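Local structure of Dps family DNA-binding stress response protein (Thermosynechococcus elongatus, 2C41) at residues I109-E112 against M113-A117. The protein probably binds and oxidises iron, and may bind DNA, as a twelve-subunit stress-response protein of the Dps family. Residues are numbered along the deposited sequence; the frame is centred on the assembly and turned at random.
Sequences IITE and MHQDA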
loop_
_atom_site.group_PDB
_atom_site.type_symbol
_atom_site.label_atom_id
_atom_site.label_comp_id
_atom_site.label_asym_id
_atom_site.label_seq_id
_atom_site.Cartn_x
_atom_site.Cartn_y
_atom_site.Cartn_z
ATOM N N ILE C 109 7.360 -13.362 34.009
ATOM C CA ILE C 109 8.182 -13.268 32.796
ATOM C C ILE C 109 9.156 -12.086 32.848
ATOM O O ILE C 109 10.325 -12.236 32.484
ATOM C CB ILE C 109 7.322 -13.210 31.524
ATOM C CG1 ILE C 109 6.605 -14.557 31.329
ATOM C CG2 ILE C 109 8.192 -12.878 30.296
ATOM C CD1 ILE C 109 5.541 -14.544 30.232
ATOM N N ILE C 110 8.681 -10.931 33.315
ATOM C CA ILE C 110 9.531 -9.740 33.459
ATOM C C ILE C 110 10.709 -10.032 34.398
ATOM O O ILE C 110 11.858 -9.731 34.085
ATOM C CB ILE C 110 8.733 -8.510 33.961
ATOM C CG1 ILE C 110 7.770 -8.023 32.858
ATOM C CG2 ILE C 110 9.684 -7.377 34.409
ATOM C CD1 ILE C 110 6.654 -7.111 33.368
ATOM N N THR C 111 10.418 -10.642 35.540
ATOM C CA THR C 111 11.476 -11.025 36.472
ATOM C C THR C 111 12.465 -11.981 35.801
ATOM O O THR C 111 13.679 -11.764 35.864
ATOM C CB THR C 111 10.912 -11.634 37.764
ATOM O OG1 THR C 111 10.212 -10.609 38.480
ATOM C CG2 THR C 111 12.034 -12.199 38.660
ATOM N N GLU C 112 11.938 -13.017 35.159
ATOM C CA GLU C 112 12.777 -14.001 34.477
ATOM C C GLU C 112 13.620 -13.401 33.355
ATOM O O GLU C 112 14.790 -13.757 33.213
ATOM C CB GLU C 112 11.945 -15.170 33.952
ATOM C CG GLU C 112 11.421 -16.078 35.070
ATOM C CD GLU C 112 10.856 -17.387 34.566
ATOM O OE1 GLU C 112 10.531 -18.250 35.412
ATOM O OE2 GLU C 112 10.724 -17.570 33.336
ATOM N N MET C 113 13.041 -12.500 32.564
ATOM C CA MET C 113 13.799 -11.875 31.481
ATOM C C MET C 113 14.952 -11.014 31.993
ATOM O O MET C 113 16.015 -10.976 31.376
ATOM C CB MET C 113 12.890 -11.083 30.546
ATOM C CG MET C 113 12.088 -11.983 29.597
ATOM S SD MET C 113 11.333 -11.018 28.276
ATOM C CE MET C 113 10.536 -12.343 27.349
ATOM N N HIS C 114 14.755 -10.341 33.124
ATOM C CA HIS C 114 15.855 -9.582 33.728
ATOM C C HIS C 114 16.957 -10.540 34.200
ATOM O O HIS C 114 18.142 -10.302 33.961
ATOM C CB HIS C 114 15.359 -8.696 34.873
ATOM C CG HIS C 114 14.686 -7.437 34.416
ATOM N ND1 HIS C 114 13.372 -7.401 34.001
ATOM C CD2 HIS C 114 15.147 -6.165 34.321
ATOM C CE1 HIS C 114 13.054 -6.161 33.662
ATOM N NE2 HIS C 114 14.117 -5.393 33.838
ATOM N N GLN C 115 16.560 -11.622 34.856
ATOM C CA GLN C 115 17.515 -12.643 35.309
ATOM C C GLN C 115 18.250 -13.281 34.127
ATOM O O GLN C 115 19.479 -13.448 34.158
ATOM C CB GLN C 115 16.807 -13.711 36.148
ATOM C CG GLN C 115 16.308 -13.173 37.481
ATOM C CD GLN C 115 15.479 -14.161 38.285
ATOM O OE1 GLN C 115 15.439 -14.069 39.515
ATOM N NE2 GLN C 115 14.794 -15.087 37.610
ATOM N N ASP C 116 17.494 -13.609 33.085
ATOM C CA ASP C 116 18.044 -14.277 31.910
ATOM C C ASP C 116 18.934 -13.363 31.064
ATOM O O ASP C 116 19.920 -13.823 30.477
ATOM C CB ASP C 116 16.919 -14.879 31.074
ATOM C CG ASP C 116 16.170 -15.979 31.809
ATOM O OD1 ASP C 116 15.039 -16.287 31.395
ATOM O OD2 ASP C 116 16.705 -16.542 32.796
ATOM N N ALA C 117 18.605 -12.071 31.024
ATOM C CA ALA C 117 19.476 -11.091 30.373
ATOM C C ALA C 117 20.827 -11.029 31.091
ATOM O O ALA C 117 21.872 -10.934 30.449
ATOM C CB ALA C 117 18.819 -9.710 30.330
#
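His114 bonds twice to the carbonyl of Ile110, one turn back in helix 95-122, a helix of the four-helix bundle that gives the ferritin-like subunit its shape. Its backbone N makes the ordinary i to i+4 bond to Ile110 O, and ring atom ND1 reaches the same oxygen at 2.8 Å from the opposite face of the carbonyl plane. With CG anti to its own carbonyl carbon (chi1 -78°), the imidazole leans back along the helix, and Ile110 O lies in the ring plane. The N-H...O angle of 170° makes this bond nearly straight and implies that ND1 carries a proton. Were His114 replaced by an alanine, Ile110 O would probably lose its second, side-chain donor, and Ile110 CG2 the ring edge it packs against.

Four further backbone bonds of the same kind continue the helix, among them Met113 N to Ile109 O at 2.7 Å.

Apolar contacts follow the same spacing. Ile110 CG2 lies 3.7 Å from His114 CE1. Ile109 and Met113, both buried and apolar, face helices 126-149 and 6-35 respectively; Ile109 CG2 meets Met113 CE, at the end of the unbranched, extended methionine chain, at 3.8 Å.

Glu112 OE2 and Asp116 OD1 both form salt bridges with Arg17 NH1 of helix 6-35, whose charge probably offsets their mutual repulsion; Glu112 OE1 hydrogen-bonds Thr85 OG1. On the exposed side, Thr111 turns OG1 back to Glu107 O, which puts its methyl CG2 4.0 Å from Gln115 OE1.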